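Local coordinates for protein shikimate kinase (Aquifex aeolicus, PDB 2PT5) that probably phosphorylates the 3-hydroxyl group of shikimate with ATP and magnesium, a step on the pathway to chorismate and the aromatic amino acids, at residues M1-M9 with S67-G78. Sequence-based numbering, arbitrary orientation.
Sequences MRIYLIGFM and SEKENVVISTGG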
loop_
_atom_site.group_PDB
_atom_site.type_symbol
_atom_site.label_atom_id
_atom_site.label_comp_id
_atom_site.label_asym_id
_atom_site.label_seq_id
_atom_site.Cartn_x
_atom_site.Cartn_y
_atom_site.Cartn_z
HETATM N N MSE A 1 -17.741 1.341 -5.059
HETATM C CA MSE A 1 -16.898 0.527 -4.143
HETATM C C MSE A 1 -15.467 1.032 -4.116
HETATM O O MSE A 1 -14.881 1.333 -5.155
HETATM C CB MSE A 1 -16.908 -0.923 -4.590
HETATM C CG MSE A 1 -16.454 -1.086 -6.014
HETATM SE SE MSE A 1 -16.569 -2.908 -6.552
HETATM C CE MSE A 1 -16.368 -2.657 -8.462
ATOM N N ARG A 2 -14.912 1.127 -2.915
ATOM C CA ARG A 2 -13.543 1.589 -2.733
ATOM C C ARG A 2 -12.728 0.435 -2.178
ATOM O O ARG A 2 -13.105 -0.170 -1.177
ATOM C CB ARG A 2 -13.499 2.771 -1.758
ATOM C CG ARG A 2 -14.418 3.918 -2.140
ATOM C CD ARG A 2 -14.154 5.139 -1.289
ATOM N NE ARG A 2 -15.092 6.219 -1.580
ATOM C CZ ARG A 2 -16.304 6.328 -1.046
ATOM N NH1 ARG A 2 -16.742 5.421 -0.181
ATOM N NH2 ARG A 2 -17.076 7.349 -1.376
ATOM N N ILE A 3 -11.613 0.133 -2.831
ATOM C CA ILE A 3 -10.754 -0.961 -2.397
ATOM C C ILE A 3 -9.345 -0.452 -2.119
ATOM O O ILE A 3 -8.679 0.094 -3.003
ATOM C CB ILE A 3 -10.685 -2.054 -3.471
ATOM C CG1 ILE A 3 -12.087 -2.620 -3.724
ATOM C CG2 ILE A 3 -9.725 -3.152 -3.037
ATOM C CD1 ILE A 3 -12.164 -3.477 -4.978
ATOM N N TYR A 4 -8.882 -0.637 -0.892
ATOM C CA TYR A 4 -7.549 -0.172 -0.540
ATOM C C TYR A 4 -6.553 -1.308 -0.414
ATOM O O TYR A 4 -6.828 -2.312 0.242
ATOM C CB TYR A 4 -7.591 0.612 0.773
ATOM C CG TYR A 4 -8.540 1.788 0.748
ATOM C CD1 TYR A 4 -9.868 1.646 1.148
ATOM C CD2 TYR A 4 -8.109 3.045 0.317
ATOM C CE1 TYR A 4 -10.750 2.736 1.121
ATOM C CE2 TYR A 4 -8.981 4.139 0.283
ATOM C CZ TYR A 4 -10.302 3.979 0.690
ATOM O OH TYR A 4 -11.169 5.060 0.667
ATOM N N LEU A 5 -5.392 -1.146 -1.041
ATOM C CA LEU A 5 -4.355 -2.169 -0.967
ATOM C C LEU A 5 -3.256 -1.669 -0.039
ATOM O O LEU A 5 -2.757 -0.566 -0.208
ATOM C CB LEU A 5 -3.774 -2.458 -2.353
ATOM C CG LEU A 5 -4.751 -2.906 -3.446
ATOM C CD1 LEU A 5 -3.956 -3.281 -4.687
ATOM C CD2 LEU A 5 -5.595 -4.081 -2.968
ATOM N N ILE A 6 -2.889 -2.481 0.947
ATOM C CA ILE A 6 -1.855 -2.085 1.890
ATOM C C ILE A 6 -0.818 -3.185 2.033
ATOM O O ILE A 6 -1.088 -4.350 1.736
ATOM C CB ILE A 6 -2.471 -1.755 3.279
ATOM C CG1 ILE A 6 -2.952 -3.033 3.972
ATOM C CG2 ILE A 6 -3.652 -0.817 3.105
ATOM C CD1 ILE A 6 -3.667 -2.784 5.303
ATOM N N GLY A 7 0.373 -2.809 2.481
ATOM C CA GLY A 7 1.439 -3.776 2.656
ATOM C C GLY A 7 2.773 -3.129 2.342
ATOM O O GLY A 7 2.834 -1.925 2.055
ATOM N N PHE A 8 3.843 -3.917 2.375
ATOM C CA PHE A 8 5.162 -3.371 2.095
ATOM C C PHE A 8 5.328 -3.013 0.615
ATOM O O PHE A 8 4.635 -3.543 -0.263
ATOM C CB PHE A 8 6.264 -4.346 2.552
ATOM C CG PHE A 8 6.233 -4.640 4.029
ATOM C CD1 PHE A 8 5.620 -5.798 4.515
ATOM C CD2 PHE A 8 6.769 -3.735 4.943
ATOM C CE1 PHE A 8 5.538 -6.052 5.893
ATOM C CE2 PHE A 8 6.695 -3.979 6.320
ATOM C CZ PHE A 8 6.076 -5.144 6.794
HETATM N N MSE A 9 6.254 -2.096 0.366
HETATM C CA MSE A 9 6.560 -1.600 -0.971
HETATM C C MSE A 9 6.771 -2.682 -2.028
HETATM O O MSE A 9 6.372 -2.524 -3.182
HETATM C CB MSE A 9 7.805 -0.714 -0.896
HETATM C CG MSE A 9 8.486 -0.452 -2.227
HETATM SE SE MSE A 9 10.408 -0.714 -2.071
HETATM C CE MSE A 9 10.549 -2.462 -2.886
ATOM N N SER A 67 -10.302 9.256 -2.264
ATOM C CA SER A 67 -11.448 8.545 -1.704
ATOM C C SER A 67 -12.789 9.238 -1.932
ATOM O O SER A 67 -13.820 8.762 -1.455
ATOM C CB SER A 67 -11.245 8.322 -0.208
ATOM O OG SER A 67 -10.093 7.533 0.025
ATOM N N GLU A 68 -12.782 10.367 -2.633
ATOM C CA GLU A 68 -14.039 11.044 -2.924
ATOM C C GLU A 68 -14.736 10.205 -3.989
ATOM O O GLU A 68 -15.966 10.152 -4.049
ATOM C CB GLU A 68 -13.798 12.471 -3.424
ATOM C CG GLU A 68 -13.441 13.439 -2.301
ATOM C CD GLU A 68 -14.546 13.557 -1.258
ATOM O OE1 GLU A 68 -15.586 14.173 -1.567
ATOM O OE2 GLU A 68 -14.380 13.029 -0.134
ATOM N N LYS A 69 -13.935 9.526 -4.808
ATOM C CA LYS A 69 -14.464 8.655 -5.853
ATOM C C LYS A 69 -15.128 7.477 -5.150
ATOM O O LYS A 69 -14.594 6.961 -4.172
ATOM C CB LYS A 69 -13.334 8.133 -6.745
ATOM C CG LYS A 69 -12.455 9.215 -7.364
ATOM C CD LYS A 69 -11.205 8.601 -7.993
ATOM C CE LYS A 69 -10.156 9.657 -8.329
ATOM N NZ LYS A 69 -10.606 10.551 -9.434
ATOM N N GLU A 70 -16.287 7.052 -5.636
ATOM C CA GLU A 70 -16.978 5.921 -5.021
ATOM C C GLU A 70 -16.457 4.574 -5.519
ATOM O O GLU A 70 -16.500 3.582 -4.801
ATOM C CB GLU A 70 -18.484 6.013 -5.267
ATOM C CG GLU A 70 -19.202 6.983 -4.350
ATOM C CD GLU A 70 -20.668 7.116 -4.691
ATOM O OE1 GLU A 70 -21.246 6.136 -5.210
ATOM O OE2 GLU A 70 -21.244 8.194 -4.428
ATOM N N ASN A 71 -15.962 4.542 -6.749
ATOM C CA ASN A 71 -15.445 3.310 -7.323
ATOM C C ASN A 71 -13.992 3.534 -7.708
ATOM O O ASN A 71 -13.691 4.304 -8.627
ATOM C CB ASN A 71 -16.275 2.933 -8.542
ATOM C CG ASN A 71 -17.748 2.826 -8.218
ATOM O OD1 ASN A 71 -18.178 1.894 -7.538
ATOM N ND2 ASN A 71 -18.531 3.794 -8.685
ATOM N N VAL A 72 -13.088 2.854 -7.009
ATOM C CA VAL A 72 -11.668 3.035 -7.270
ATOM C C VAL A 72 -10.832 2.056 -6.450
ATOM O O VAL A 72 -11.259 1.595 -5.383
ATOM C CB VAL A 72 -11.250 4.483 -6.892
ATOM C CG1 VAL A 72 -11.321 4.654 -5.373
ATOM C CG2 VAL A 72 -9.857 4.807 -7.426
ATOM N N VAL A 73 -9.658 1.717 -6.972
ATOM C CA VAL A 73 -8.730 0.844 -6.269
ATOM C C VAL A 73 -7.571 1.771 -5.973
ATOM O O VAL A 73 -7.010 2.396 -6.886
ATOM C CB VAL A 73 -8.226 -0.304 -7.144
ATOM C CG1 VAL A 73 -7.184 -1.118 -6.380
ATOM C CG2 VAL A 73 -9.388 -1.184 -7.568
ATOM N N ILE A 74 -7.226 1.886 -4.698
ATOM C CA ILE A 74 -6.139 2.757 -4.284
ATOM C C ILE A 74 -5.052 1.959 -3.582
ATOM O O ILE A 74 -5.331 1.289 -2.586
ATOM C CB ILE A 74 -6.652 3.829 -3.307
ATOM C CG1 ILE A 74 -7.657 4.740 -4.009
ATOM C CG2 ILE A 74 -5.498 4.631 -2.753
ATOM C CD1 ILE A 74 -8.465 5.582 -3.038
ATOM N N SER A 75 -3.827 2.017 -4.111
ATOM C CA SER A 75 -2.692 1.339 -3.495
ATOM C C SER A 75 -2.072 2.397 -2.585
ATOM O O SER A 75 -2.056 3.580 -2.929
ATOM C CB SER A 75 -1.676 0.873 -4.551
ATOM O OG SER A 75 -1.218 1.959 -5.343
ATOM N N THR A 76 -1.590 1.980 -1.420
ATOM C CA THR A 76 -1.006 2.912 -0.459
ATOM C C THR A 76 0.494 2.688 -0.265
ATOM O O THR A 76 1.027 1.637 -0.620
ATOM C CB THR A 76 -1.712 2.783 0.908
ATOM O OG1 THR A 76 -1.532 1.454 1.415
ATOM C CG2 THR A 76 -3.209 3.051 0.765
ATOM N N GLY A 77 1.177 3.677 0.296
ATOM C CA GLY A 77 2.609 3.540 0.519
ATOM C C GLY A 77 2.881 2.697 1.750
ATOM O O GLY A 77 1.961 2.404 2.508
ATOM N N GLY A 78 4.138 2.308 1.957
ATOM C CA GLY A 78 4.477 1.492 3.114
ATOM C C GLY A 78 4.028 2.074 4.446
ATOM O O GLY A 78 3.385 1.391 5.252
HETATM O O HOH W 1 0.664 0.031 2.582
#
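I3 and L5 bond through their backbones to V72 and I74 as strand 2-6, the middle one of the five-stranded parallel sheet of this P-loop kinase, pairs with its neighbour 72-75. I3 N reaches V72 O at 3.0 Å, I74 N returns to I3 O, and L5 N meets I74 O. On one face V73 touches I3 through CG2 and L5 through CG1, with L20 and L24 of helix 13-24 against I3; on the other lie R2, Y4 and I74. R2 suits the N-terminal end of the strand, where a long chain can run from the sheet to the loop after helix 52-66. From CB, CG and then CD run past the K69 carbonyl, CD 3.4 Å from K69 O, and NE gives K69 O a 2.7 Å bond, tilted 30° from the guanidinium plane, and S67 O a weak one. Beyond CZ, NH1 bonds R93 O outside the pair, while NH2 comes near E70 CG. A leucine here would probably leave the K69 carbonyl without this donor and the loop freer to shift. The tyrosine ring of Y4 can lie beside I74, CE2 touching I74 CD1 at 3.7 Å, while its OH donates to S67 OG, in the ring plane, at 2.8 Å; S67 OG in turn is bonded to L63 O. Past the strands the two segments diverge toward the active site, G7 probably opening the P-loop and G78 belonging to the predicted shikimate site; G7 O and T76 O both bond K13 NZ. With OG1 placed between its backbone N and carbonyl carbon (chi1 61°), T76 turns its hydroxyl back to L5 O, 2.9 Å away, an oxygen that also accepts from T76 N. A water accepts from G7 N and donates to T76 OG1 and, at 2.7 Å, to G77 O.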